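Side-chain contacts in hypothetical protein PA3352 (Pseudomonas aeruginosa, PDB 2FUP), which is of unknown function but is probably a flagella synthesis protein of the FlgN family, whose members act as export chaperones for flagellar hook-associated proteins: residues I16-Q21 against Q49-Q54; L73-L78 against R94-G99. One frame throughout, in Å; residues are numbered along the deposited sequence.

Contact 1: I16-Q21 against Q49-Q54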
loop_
_atom_site.group_PDB
_atom_site.type_symbol
_atom_site.label_atom_id
_atom_site.label_comp_id
_atom_site.label_asym_id
_atom_site.label_seq_id
_atom_site.Cartn_x
_atom_site.Cartn_y
_atom_site.Cartn_z
ATOM N N ILE A 16 4.536 -3.055 2.638
ATOM C CA ILE A 16 4.575 -4.270 1.771
ATOM C C ILE A 16 3.758 -5.408 2.449
ATOM O O ILE A 16 2.963 -6.094 1.819
ATOM C CB ILE A 16 5.998 -4.661 1.407
ATOM C CG1 ILE A 16 6.545 -3.686 0.353
ATOM C CG2 ILE A 16 6.025 -6.069 0.865
ATOM C CD1 ILE A 16 8.025 -3.632 0.308
ATOM N N GLY A 17 3.943 -5.562 3.752
ATOM C CA GLY A 17 3.181 -6.600 4.492
ATOM C C GLY A 17 1.714 -6.270 4.405
ATOM O O GLY A 17 0.904 -7.168 4.181
ATOM N N HIS A 18 1.349 -5.017 4.679
ATOM C CA HIS A 18 -0.081 -4.687 4.668
ATOM C C HIS A 18 -0.683 -4.787 3.257
ATOM O O HIS A 18 -1.833 -5.204 3.127
ATOM C CB HIS A 18 -0.347 -3.324 5.286
ATOM C CG HIS A 18 0.143 -3.198 6.682
ATOM N ND1 HIS A 18 0.048 -4.215 7.601
ATOM C CD2 HIS A 18 0.718 -2.154 7.318
ATOM C CE1 HIS A 18 0.531 -3.785 8.766
ATOM N NE2 HIS A 18 0.986 -2.555 8.603
ATOM N N ALA A 19 0.052 -4.392 2.223
ATOM C CA ALA A 19 -0.438 -4.492 0.863
ATOM C C ALA A 19 -0.592 -5.942 0.445
ATOM O O ALA A 19 -1.538 -6.293 -0.219
ATOM C CB ALA A 19 0.467 -3.752 -0.085
ATOM N N ASN A 20 0.348 -6.797 0.824
ATOM C CA ASN A 20 0.156 -8.232 0.565
ATOM C C ASN A 20 -1.115 -8.758 1.268
ATOM O O ASN A 20 -1.878 -9.504 0.655
ATOM C CB ASN A 20 1.363 -9.008 1.049
ATOM C CG ASN A 20 2.442 -9.106 0.010
ATOM O OD1 ASN A 20 2.188 -9.500 -1.126
ATOM N ND2 ASN A 20 3.687 -8.810 0.417
ATOM N N GLN A 21 -1.313 -8.370 2.524
ATOM C CA GLN A 21 -2.477 -8.848 3.228
ATOM C C GLN A 21 -3.742 -8.317 2.542
ATOM O O GLN A 21 -4.748 -9.028 2.424
ATOM C CB GLN A 21 -2.401 -8.561 4.713
ATOM C CG GLN A 21 -1.367 -9.489 5.355
ATOM C CD GLN A 21 -1.561 -9.622 6.839
ATOM O OE1 GLN A 21 -1.921 -8.662 7.494
ATOM N NE2 GLN A 21 -1.346 -10.830 7.381
ATOM N N GLN A 49 -10.299 -2.871 6.841
ATOM C CA GLN A 49 -10.286 -1.526 7.481
ATOM C C GLN A 49 -8.958 -1.176 8.138
ATOM O O GLN A 49 -8.335 -0.175 7.766
ATOM C CB GLN A 49 -11.437 -1.356 8.500
ATOM C CG GLN A 49 -12.849 -1.397 7.940
ATOM C CD GLN A 49 -12.968 -0.726 6.608
ATOM O OE1 GLN A 49 -13.215 -1.369 5.587
ATOM N NE2 GLN A 49 -12.759 0.578 6.596
ATOM N N PRO A 50 -8.504 -1.973 9.098
ATOM C CA PRO A 50 -7.232 -1.560 9.711
ATOM C C PRO A 50 -6.069 -1.478 8.719
ATOM O O PRO A 50 -5.122 -0.727 8.942
ATOM C CB PRO A 50 -6.965 -2.630 10.752
ATOM C CG PRO A 50 -7.917 -3.792 10.379
ATOM C CD PRO A 50 -9.074 -3.174 9.734
ATOM N N LEU A 51 -6.117 -2.245 7.639
ATOM C CA LEU A 51 -5.016 -2.232 6.690
ATOM C C LEU A 51 -5.012 -0.948 5.896
ATOM O O LEU A 51 -3.968 -0.389 5.573
ATOM C CB LEU A 51 -5.096 -3.444 5.702
ATOM C CG LEU A 51 -4.860 -4.757 6.402
ATOM C CD1 LEU A 51 -5.139 -5.878 5.398
ATOM C CD2 LEU A 51 -3.476 -4.866 6.980
HETATM N N MSE A 52 -6.191 -0.494 5.522
HETATM C CA MSE A 52 -6.295 0.667 4.658
HETATM C C MSE A 52 -5.914 1.922 5.472
HETATM O O MSE A 52 -5.256 2.847 4.959
HETATM C CB MSE A 52 -7.713 0.750 4.133
HETATM C CG MSE A 52 -8.047 -0.417 3.256
HETATM SE SE MSE A 52 -9.900 -0.364 2.763
HETATM C CE MSE A 52 -10.733 -0.396 4.442
ATOM N N GLN A 53 -6.297 1.895 6.735
ATOM C CA GLN A 53 -5.894 2.978 7.667
ATOM C C GLN A 53 -4.380 3.027 7.816
ATOM O O GLN A 53 -3.748 4.131 7.775
ATOM C CB GLN A 53 -6.465 2.739 9.056
ATOM N N GLN A 54 -3.776 1.862 8.019
ATOM C CA GLN A 54 -2.347 1.783 8.171
ATOM C C GLN A 54 -1.681 2.204 6.883
ATOM O O GLN A 54 -0.671 2.933 6.897
ATOM C CB GLN A 54 -1.822 0.391 8.614
ATOM C CG GLN A 54 -2.237 0.008 10.044
ATOM C CD GLN A 54 -2.172 -1.471 10.328
ATOM O OE1 GLN A 54 -2.798 -2.291 9.614
ATOM N NE2 GLN A 54 -1.353 -1.842 11.300
#

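Contact 2: L73-L78 against R94-G99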
loop_
_atom_site.group_PDB
_atom_site.type_symbol
_atom_site.label_atom_id
_atom_site.label_comp_id
_atom_site.label_asym_id
_atom_site.label_seq_id
_atom_site.Cartn_x
_atom_site.Cartn_y
_atom_site.Cartn_z
ATOM N N LEU A 73 8.070 13.857 -4.350
ATOM C CA LEU A 73 7.322 12.733 -3.783
ATOM C C LEU A 73 7.059 11.749 -4.904
ATOM O O LEU A 73 5.945 11.604 -5.391
ATOM C CB LEU A 73 5.985 13.209 -3.159
ATOM C CG LEU A 73 6.143 14.182 -1.983
ATOM C CD1 LEU A 73 4.840 14.385 -1.183
ATOM C CD2 LEU A 73 7.210 13.772 -1.060
ATOM N N ASP A 74 8.156 11.175 -5.380
ATOM C CA ASP A 74 8.108 10.276 -6.525
ATOM C C ASP A 74 9.430 9.482 -6.520
ATOM O O ASP A 74 10.257 9.642 -5.633
ATOM C CB ASP A 74 7.900 11.064 -7.837
ATOM C CG ASP A 74 8.938 12.107 -8.094
ATOM O OD1 ASP A 74 10.031 12.069 -7.543
ATOM O OD2 ASP A 74 8.625 13.085 -8.865
ATOM N N ARG A 75 9.611 8.608 -7.514
ATOM C CA ARG A 75 10.758 7.719 -7.503
ATOM C C ARG A 75 12.083 8.496 -7.666
ATOM O O ARG A 75 13.087 8.137 -7.070
ATOM C CB ARG A 75 10.607 6.628 -8.562
ATOM C CG ARG A 75 11.519 5.497 -8.265
ATOM C CD ARG A 75 11.590 4.454 -9.403
ATOM N NE ARG A 75 12.435 3.288 -9.050
ATOM C CZ ARG A 75 13.753 3.233 -9.118
ATOM N NH1 ARG A 75 14.458 4.222 -9.652
ATOM N NH2 ARG A 75 14.372 2.123 -8.664
ATOM N N GLU A 76 12.079 9.565 -8.425
ATOM C CA GLU A 76 13.273 10.338 -8.528
ATOM C C GLU A 76 13.674 10.982 -7.181
ATOM O O GLU A 76 14.858 11.068 -6.884
ATOM C CB GLU A 76 13.124 11.473 -9.550
ATOM C CG GLU A 76 13.116 10.979 -10.969
ATOM C CD GLU A 76 14.454 10.498 -11.460
ATOM O OE1 GLU A 76 15.431 11.247 -11.404
ATOM O OE2 GLU A 76 14.542 9.345 -11.901
ATOM N N GLY A 77 12.690 11.466 -6.413
ATOM C CA GLY A 77 12.945 11.998 -5.082
ATOM C C GLY A 77 13.457 10.936 -4.139
ATOM O O GLY A 77 14.451 11.143 -3.392
ATOM N N LEU A 78 12.797 9.773 -4.155
ATOM C CA LEU A 78 13.295 8.653 -3.328
ATOM C C LEU A 78 14.723 8.336 -3.713
ATOM O O LEU A 78 15.536 8.049 -2.823
ATOM C CB LEU A 78 12.407 7.420 -3.514
ATOM C CG LEU A 78 12.719 6.204 -2.692
ATOM C CD1 LEU A 78 12.691 6.530 -1.158
ATOM C CD2 LEU A 78 11.780 5.074 -2.997
ATOM N N ARG A 94 12.247 -1.793 -2.352
ATOM C CA ARG A 94 10.976 -1.885 -1.614
ATOM C C ARG A 94 9.947 -0.880 -2.136
ATOM O O ARG A 94 8.775 -1.200 -2.219
ATOM C CB ARG A 94 11.229 -1.727 -0.091
ATOM C CG ARG A 94 12.146 -2.763 0.487
ATOM C CD ARG A 94 11.608 -4.191 0.551
ATOM N NE ARG A 94 11.502 -4.838 -0.714
ATOM C CZ ARG A 94 12.446 -5.489 -1.402
ATOM N NH1 ARG A 94 13.703 -5.540 -1.035
ATOM N NH2 ARG A 94 12.102 -6.045 -2.543
ATOM N N GLY A 95 10.366 0.342 -2.452
ATOM C CA GLY A 95 9.438 1.291 -3.005
ATOM C C GLY A 95 8.822 0.740 -4.273
ATOM O O GLY A 95 7.638 0.903 -4.546
ATOM N N ASP A 96 9.622 0.112 -5.149
ATOM C CA ASP A 96 9.117 -0.392 -6.423
ATOM C C ASP A 96 8.177 -1.598 -6.212
ATOM O O ASP A 96 7.204 -1.768 -6.924
ATOM C CB ASP A 96 10.292 -0.819 -7.325
ATOM C CG ASP A 96 11.157 0.334 -7.768
ATOM O OD1 ASP A 96 10.658 1.508 -7.802
ATOM O OD2 ASP A 96 12.333 0.087 -8.155
ATOM N N GLU A 97 8.525 -2.446 -5.251
ATOM C CA GLU A 97 7.645 -3.556 -4.917
ATOM C C GLU A 97 6.308 -3.075 -4.376
ATOM O O GLU A 97 5.257 -3.617 -4.687
ATOM C CB GLU A 97 8.283 -4.481 -3.903
ATOM C CG GLU A 97 7.480 -5.714 -3.532
ATOM C CD GLU A 97 8.196 -6.633 -2.549
ATOM O OE1 GLU A 97 9.280 -6.237 -1.967
ATOM O OE2 GLU A 97 7.612 -7.749 -2.387
ATOM N N LEU A 98 6.347 -2.109 -3.469
ATOM C CA LEU A 98 5.105 -1.517 -2.985
ATOM C C LEU A 98 4.288 -0.928 -4.083
ATOM O O LEU A 98 3.077 -1.123 -4.135
ATOM C CB LEU A 98 5.403 -0.474 -1.903
ATOM C CG LEU A 98 4.169 0.149 -1.244
ATOM C CD1 LEU A 98 3.286 -0.893 -0.527
ATOM C CD2 LEU A 98 4.523 1.292 -0.304
ATOM N N GLY A 99 4.907 -0.193 -5.026
ATOM C CA GLY A 99 4.126 0.356 -6.111
ATOM C C GLY A 99 3.436 -0.724 -6.918
ATOM O O GLY A 99 2.258 -0.603 -7.285
#

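Contact 1: I16-Q21 against Q49-Q54
Helices 7-34 and 39-68 pass each other with their local axes 9.6 Å apart and their directions 143° from one another, and H18 and L51 face each other with CA atoms 5.9 Å apart. This is the first antiparallel hairpin of an all-helical chain. H18 packs against two residues one turn apart on the second helix, L51 and Q54. In the conformer described, one of two deposited for H18, the amide of Q54 is stacked over one face of the imidazole, the planes 28° apart. H18 CG lies anti to the carbonyl carbon (chi1 -57°), which turns the ring toward helix 39-68, and the extended chain of Q54 carries its amide across the ring. Q54 CB adds an aliphatic contact, 3.8 Å from H18 CD2. L51 reaches the same imidazole obliquely, its CD2 methyl 3.6 Å from H18 ND1. No hydrogen bond joins the two segments; they meet by van der Waals packing and the tilted amide-imidazole stack. Behind them, I16 turns to helix 88-114 and M52 to helix 121-130. The second branch of L51 spans the gap one turn further along helix 7-34, where its CD1 rests 3.9 Å from Q21 CB.

Contact 2: L73-L78 against R94-G99
R75 and D96 form a side-on, two-nitrogen salt bridge across the gap between helix 75-82 and helix 88-114. R75 NE donates to D96 OD1 at 2.8 Å with an N-H...O angle of 156°, and R75 NH2 donates to D96 OD2 at 2.9 Å with an angle of 157°. Each oxygen offers its syn lone pair and lies close to the guanidinium plane, so the two flat groups are nearly coplanar and the paired bonds resist rotation of either. A weak third bond links R75 NE to D96 OD2. R75 reaches this far because its chain is extended to NE, with CG anti to the backbone N (chi1 -162°). Beside the charged pair, L78 CD2 comes 4.4 Å from G95 CA, while L78 also packs on L8 and F12 of helix 7-34. One shell out, D74 caps the helix that carries R75: its OD1 accepts from G77 N at 3.0 Å and also bonds S72 OG. On the other helix, R94 grips E97 OE1 through both NE and NH2. G95 O is hydrogen-bonded to methylpentanediol, probably from the crystallisation liquor. D74 is thus a classic Asp N-cap on short helix 75-82, and the bidentate Arg-Asp bridge ties that helix to the long helix 88-114 of the helical bundle.

Contact 1 lies near the centre of the chain and contact 2 about twice as far from it, their centres about 17 Å apart; each is only partly buried. They hold different helix pairs: contact 1 joins the long helices 7-34 and 39-68, whereas contact 2 fastens the short helix 75-82 to helix 88-114. Contact 1 relies on leucine methyls and a stacked amide, contact 2 on charge and directed hydrogen bonds, with a single leucine reaching inward. The two meet through the far side of 16-21: I16 CD1 lies 3.6 Å from R94 O, and A19 CB packs 4.0 Å from L98 CD1, which ties both pairs into one helical assembly.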